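Long-range contact in dihydrofolate reductase (Schistosoma mansoni, PDB 3VCO), which reduces 7,8-dihydrofolate to tetrahydrofolate with NADPH, supplying folate cofactor for thymidylate, purine and glycine synthesis: residues A[82-94]-A[102-116]. Residues are numbered along the deposited sequence; the frame is centred on the assembly and turned at random.
With SO4 (sulfate ion), chain B.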
loop_
_atom_site.group_PDB
_atom_site.type_symbol
_atom_site.label_atom_id
_atom_site.label_comp_id
_atom_site.label_asym_id
_atom_site.label_seq_id
_atom_site.Cartn_x
_atom_site.Cartn_y
_atom_site.Cartn_z
ATOM N N LYS A 82 6.033 -10.210 -9.167
ATOM C CA LYS A 82 5.699 -10.990 -7.965
ATOM C C LYS A 82 6.769 -12.034 -7.639
ATOM O O LYS A 82 7.233 -12.715 -8.555
ATOM C CB LYS A 82 4.459 -11.826 -8.288
ATOM C CG LYS A 82 3.130 -11.399 -7.735
ATOM C CD LYS A 82 2.245 -12.627 -7.765
ATOM C CE LYS A 82 0.919 -12.402 -8.386
ATOM N NZ LYS A 82 0.037 -13.552 -8.116
ATOM N N PRO A 83 7.134 -12.221 -6.347
ATOM C CA PRO A 83 6.857 -11.436 -5.129
ATOM C C PRO A 83 7.623 -10.123 -5.255
ATOM O O PRO A 83 8.538 -10.014 -6.064
ATOM C CB PRO A 83 7.487 -12.262 -4.018
ATOM C CG PRO A 83 7.612 -13.690 -4.597
ATOM C CD PRO A 83 7.844 -13.488 -6.048
ATOM N N LEU A 84 7.225 -9.116 -4.504
ATOM C CA LEU A 84 7.871 -7.820 -4.609
ATOM C C LEU A 84 9.251 -7.941 -3.999
ATOM O O LEU A 84 9.363 -8.244 -2.811
ATOM C CB LEU A 84 7.026 -6.845 -3.838
ATOM C CG LEU A 84 5.645 -6.737 -4.471
ATOM C CD1 LEU A 84 4.744 -5.778 -3.679
ATOM C CD2 LEU A 84 5.838 -6.242 -5.887
ATOM N N LYS A 85 10.297 -7.737 -4.796
ATOM C CA LYS A 85 11.663 -7.953 -4.307
ATOM C C LYS A 85 12.054 -7.021 -3.153
ATOM O O LYS A 85 11.644 -5.863 -3.118
ATOM C CB LYS A 85 12.690 -7.848 -5.459
ATOM C CG LYS A 85 12.389 -6.762 -6.464
ATOM C CD LYS A 85 13.331 -6.834 -7.701
ATOM C CE LYS A 85 12.900 -5.852 -8.795
ATOM N NZ LYS A 85 13.754 -5.926 -10.021
ATOM N N ASP A 86 12.864 -7.530 -2.235
ATOM C CA ASP A 86 13.451 -6.697 -1.176
ATOM C C ASP A 86 12.455 -6.201 -0.138
ATOM O O ASP A 86 12.753 -5.269 0.624
ATOM C CB ASP A 86 14.248 -5.529 -1.775
ATOM C CG ASP A 86 15.513 -6.002 -2.505
ATOM O OD1 ASP A 86 16.192 -6.920 -1.985
ATOM O OD2 ASP A 86 15.822 -5.472 -3.599
ATOM N N ARG A 87 11.285 -6.846 -0.112
ATOM C CA ARG A 87 10.252 -6.572 0.868
ATOM C C ARG A 87 9.741 -7.877 1.378
ATOM O O ARG A 87 9.757 -8.886 0.669
ATOM C CB ARG A 87 9.086 -5.775 0.212
ATOM C CG ARG A 87 9.484 -4.351 -0.110
ATOM C CD ARG A 87 8.693 -3.832 -1.290
ATOM N NE ARG A 87 9.312 -4.312 -2.507
ATOM C CZ ARG A 87 8.964 -3.955 -3.729
ATOM N NH1 ARG A 87 7.998 -3.056 -3.928
ATOM N NH2 ARG A 87 9.629 -4.474 -4.759
ATOM N N ILE A 88 9.293 -7.878 2.616
ATOM C CA ILE A 88 8.634 -9.050 3.168
ATOM C C ILE A 88 7.209 -8.969 2.640
ATOM O O ILE A 88 6.499 -8.005 2.917
ATOM C CB ILE A 88 8.608 -8.960 4.709
ATOM C CG1 ILE A 88 10.046 -8.975 5.266
ATOM C CG2 ILE A 88 7.727 -10.087 5.322
ATOM C CD1 ILE A 88 10.151 -8.392 6.631
ATOM N N ASN A 89 6.812 -9.950 1.843
ATOM C CA ASN A 89 5.455 -10.023 1.285
ATOM C C ASN A 89 4.529 -10.822 2.194
ATOM O O ASN A 89 4.817 -11.987 2.528
ATOM C CB ASN A 89 5.460 -10.734 -0.076
ATOM C CG ASN A 89 6.145 -9.945 -1.165
ATOM O OD1 ASN A 89 5.615 -9.835 -2.271
ATOM N ND2 ASN A 89 7.313 -9.376 -0.865
ATOM N N ILE A 90 3.389 -10.240 2.551
ATOM C CA ILE A 90 2.446 -10.948 3.400
ATOM C C ILE A 90 1.053 -10.795 2.795
ATOM O O ILE A 90 0.613 -9.688 2.544
ATOM C CB ILE A 90 2.398 -10.359 4.835
ATOM C CG1 ILE A 90 3.761 -10.469 5.499
ATOM C CG2 ILE A 90 1.368 -11.123 5.716
ATOM C CD1 ILE A 90 3.788 -9.834 6.855
ATOM N N VAL A 91 0.404 -11.915 2.514
ATOM C CA VAL A 91 -0.946 -11.850 1.976
ATOM C C VAL A 91 -1.924 -12.257 3.084
ATOM O O VAL A 91 -1.701 -13.267 3.742
ATOM C CB VAL A 91 -1.092 -12.790 0.753
ATOM C CG1 VAL A 91 -2.526 -12.756 0.206
ATOM C CG2 VAL A 91 -0.096 -12.383 -0.368
ATOM N N VAL A 92 -2.989 -11.480 3.274
ATOM C CA VAL A 92 -3.970 -11.785 4.297
ATOM C C VAL A 92 -5.125 -12.472 3.579
ATOM O O VAL A 92 -5.892 -11.821 2.885
ATOM C CB VAL A 92 -4.468 -10.516 4.977
ATOM C CG1 VAL A 92 -5.653 -10.827 5.973
ATOM C CG2 VAL A 92 -3.256 -9.781 5.631
ATOM N N SER A 93 -5.207 -13.786 3.736
ATOM C CA SER A 93 -6.189 -14.598 3.029
ATOM C C SER A 93 -6.426 -15.906 3.796
ATOM O O SER A 93 -5.523 -16.408 4.435
ATOM C CB SER A 93 -5.667 -14.898 1.614
ATOM O OG SER A 93 -6.481 -15.853 0.915
ATOM N N SER A 94 -7.627 -16.463 3.711
ATOM C CA SER A 94 -7.871 -17.812 4.231
ATOM C C SER A 94 -7.924 -18.817 3.084
ATOM O O SER A 94 -7.889 -20.026 3.303
ATOM C CB SER A 94 -9.169 -17.886 5.040
ATOM O OG SER A 94 -9.859 -16.647 5.071
ATOM N N PHE A 102 8.929 -17.810 0.612
ATOM C CA PHE A 102 9.145 -16.661 1.484
ATOM C C PHE A 102 8.013 -15.645 1.466
ATOM O O PHE A 102 8.053 -14.665 2.195
ATOM C CB PHE A 102 10.544 -16.057 1.282
ATOM C CG PHE A 102 11.669 -17.010 1.662
ATOM C CD1 PHE A 102 12.098 -17.100 2.972
ATOM C CD2 PHE A 102 12.243 -17.841 0.720
ATOM C CE1 PHE A 102 13.081 -17.950 3.330
ATOM C CE2 PHE A 102 13.245 -18.729 1.073
ATOM C CZ PHE A 102 13.665 -18.782 2.381
ATOM N N VAL A 103 6.986 -15.889 0.657
ATOM C CA VAL A 103 5.784 -15.092 0.769
ATOM C C VAL A 103 4.975 -15.650 1.950
ATOM O O VAL A 103 4.772 -16.842 2.049
ATOM C CB VAL A 103 4.958 -15.115 -0.529
ATOM C CG1 VAL A 103 3.605 -14.394 -0.317
ATOM C CG2 VAL A 103 5.772 -14.471 -1.708
ATOM N N GLN A 104 4.526 -14.800 2.847
ATOM C CA GLN A 104 3.737 -15.269 4.009
ATOM C C GLN A 104 2.235 -15.116 3.781
ATOM O O GLN A 104 1.773 -14.121 3.243
ATOM C CB GLN A 104 4.102 -14.486 5.272
ATOM C CG GLN A 104 5.626 -14.363 5.519
ATOM C CD GLN A 104 6.246 -15.698 5.876
ATOM O OE1 GLN A 104 5.749 -16.399 6.745
ATOM N NE2 GLN A 104 7.303 -16.078 5.166
ATOM N N VAL A 105 1.479 -16.124 4.180
ATOM C CA VAL A 105 0.030 -16.067 4.081
ATOM C C VAL A 105 -0.538 -16.205 5.471
ATOM O O VAL A 105 -0.161 -17.141 6.158
ATOM C CB VAL A 105 -0.481 -17.241 3.242
ATOM C CG1 VAL A 105 -2.001 -17.241 3.217
ATOM C CG2 VAL A 105 0.137 -17.184 1.808
ATOM N N VAL A 106 -1.375 -15.258 5.914
ATOM C CA VAL A 106 -1.955 -15.298 7.258
ATOM C C VAL A 106 -3.454 -14.960 7.160
ATOM O O VAL A 106 -3.878 -14.370 6.178
ATOM C CB VAL A 106 -1.250 -14.293 8.200
ATOM C CG1 VAL A 106 0.273 -14.584 8.290
ATOM C CG2 VAL A 106 -1.482 -12.873 7.708
ATOM N N PRO A 107 -4.275 -15.392 8.143
ATOM C CA PRO A 107 -5.723 -15.228 7.966
ATOM C C PRO A 107 -6.229 -13.816 8.245
ATOM O O PRO A 107 -7.371 -13.501 7.864
ATOM C CB PRO A 107 -6.319 -16.181 9.010
ATOM C CG PRO A 107 -5.261 -16.281 10.062
ATOM C CD PRO A 107 -3.947 -16.187 9.340
ATOM N N SER A 108 -5.414 -12.980 8.882
ATOM C CA SER A 108 -5.915 -11.686 9.327
ATOM C C SER A 108 -4.807 -10.650 9.402
ATOM O O SER A 108 -3.629 -10.985 9.422
ATOM C CB SER A 108 -6.649 -11.796 10.674
ATOM O OG SER A 108 -5.722 -11.918 11.747
ATOM N N LEU A 109 -5.199 -9.385 9.400
ATOM C CA LEU A 109 -4.250 -8.291 9.642
ATOM C C LEU A 109 -3.589 -8.410 11.014
ATOM O O LEU A 109 -2.393 -8.134 11.147
ATOM C CB LEU A 109 -4.968 -6.942 9.539
ATOM C CG LEU A 109 -4.065 -5.716 9.643
ATOM C CD1 LEU A 109 -3.032 -5.753 8.470
ATOM C CD2 LEU A 109 -4.907 -4.491 9.566
ATOM N N ASN A 110 -4.383 -8.779 12.022
ATOM C CA ASN A 110 -3.879 -9.062 13.360
ATOM C C ASN A 110 -2.690 -9.946 13.215
ATOM O O ASN A 110 -1.612 -9.655 13.734
ATOM C CB ASN A 110 -4.912 -9.814 14.242
ATOM C CG ASN A 110 -5.792 -8.879 15.005
ATOM O OD1 ASN A 110 -5.538 -7.685 14.976
ATOM N ND2 ASN A 110 -6.844 -9.395 15.697
ATOM N N ALA A 111 -2.902 -11.037 12.488
ATOM C CA ALA A 111 -1.885 -12.045 12.361
ATOM C C ALA A 111 -0.665 -11.548 11.567
ATOM O O ALA A 111 0.455 -11.933 11.880
ATOM C CB ALA A 111 -2.471 -13.365 11.818
ATOM N N ALA A 112 -0.874 -10.695 10.559
ATOM C CA ALA A 112 0.269 -10.148 9.819
ATOM C C ALA A 112 1.144 -9.325 10.771
ATOM O O ALA A 112 2.353 -9.434 10.732
ATOM C CB ALA A 112 -0.179 -9.285 8.649
ATOM N N ILE A 113 0.527 -8.499 11.609
ATOM C CA ILE A 113 1.308 -7.661 12.544
ATOM C C ILE A 113 2.023 -8.493 13.606
ATOM O O ILE A 113 3.203 -8.258 13.915
ATOM C CB ILE A 113 0.450 -6.565 13.178
ATOM C CG1 ILE A 113 -0.127 -5.674 12.081
ATOM C CG2 ILE A 113 1.253 -5.714 14.166
ATOM C CD1 ILE A 113 0.932 -5.124 11.127
ATOM N N ASP A 114 1.338 -9.489 14.148
ATOM C CA ASP A 114 1.994 -10.398 15.093
ATOM C C ASP A 114 3.184 -11.101 14.473
ATOM O O ASP A 114 4.226 -11.298 15.110
ATOM C CB ASP A 114 0.997 -11.435 15.583
ATOM C CG ASP A 114 -0.130 -10.818 16.423
ATOM O OD1 ASP A 114 -0.064 -9.609 16.774
ATOM O OD2 ASP A 114 -1.089 -11.556 16.729
ATOM N N LEU A 115 3.007 -11.528 13.230
ATOM C CA LEU A 115 4.064 -12.206 12.494
ATOM C C LEU A 115 5.290 -11.288 12.325
ATOM O O LEU A 115 6.410 -11.723 12.525
ATOM C CB LEU A 115 3.539 -12.650 11.125
ATOM C CG LEU A 115 4.524 -13.368 10.200
ATOM C CD1 LEU A 115 5.208 -14.517 10.967
ATOM C CD2 LEU A 115 3.803 -13.897 9.005
ATOM N N LEU A 116 5.059 -10.029 11.966
ATOM C CA LEU A 116 6.139 -9.035 11.850
ATOM C C LEU A 116 6.818 -8.678 13.164
ATOM O O LEU A 116 7.990 -8.267 13.201
ATOM C CB LEU A 116 5.589 -7.764 11.216
ATOM C CG LEU A 116 5.189 -8.010 9.760
ATOM C CD1 LEU A 116 4.553 -6.793 9.187
ATOM C CD2 LEU A 116 6.403 -8.430 8.948
HETATM S S SO4 B . -10.073 -14.419 1.234
HETATM O O1 SO4 B . -9.657 -14.660 2.619
HETATM O O2 SO4 B . -10.799 -13.155 1.190
HETATM O O3 SO4 B . -8.916 -14.466 0.337
HETATM O O4 SO4 B . -10.963 -15.491 0.790
HETATM O O HOH W 1 8.304 -12.293 1.546
#
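I90 reaches across to L116 tip to tip, its CD1 meeting L116 CD2 at 3.6 Å, and so ties strand 88-92 to the last turn of helix 109-116. The other branch serves a second purpose: CG2, anti to the backbone N (CG1 chi1 -61°), touches both A112 CB, 3.8 Å away, and V106 CG2. The next side chain on this face, V92, presses its CG1 to 3.5 Å from S108 CA, tighter than ordinary van der Waals contact, just where the chain enters the helix. S108 caps that entrance, its OG accepting from A111 N. Beneath these side chains, four backbone bonds join strands 88-92 and 104-106 in parallel, beginning with Q104 N to N89 O (2.8 Å, nearly straight at 172°) and ending with S93 N to V106 O. On the opposite face V91 CG2 meets V103 CG1 at 4.2 Å, while V103 CG2 packs on P83 CG at 3.5 Å; W74 of helix 71-76 touches both valines.

The solvent side is looser: a water bridges N89 N and F102 O, while Q104 bends at chi2 and leads its amide away from strand 88-92. At the polar, partly open far end, exposed S94 gives its N to O1 of a sulfate (2.9 Å) and S93 OG donates to O3; the ion, probably from the crystallisation liquor, is thus held by two residues assigned by similarity to NADP(+) binding. Parallel edge strand, short P107-S108 link and returning helix, at 155° to strand 88-92, place a helix against the parallel edge of the central sheet in the alpha/beta dihydrofolate reductase fold, with the probable NADP(+) site at the C-terminal end of strand 88-92.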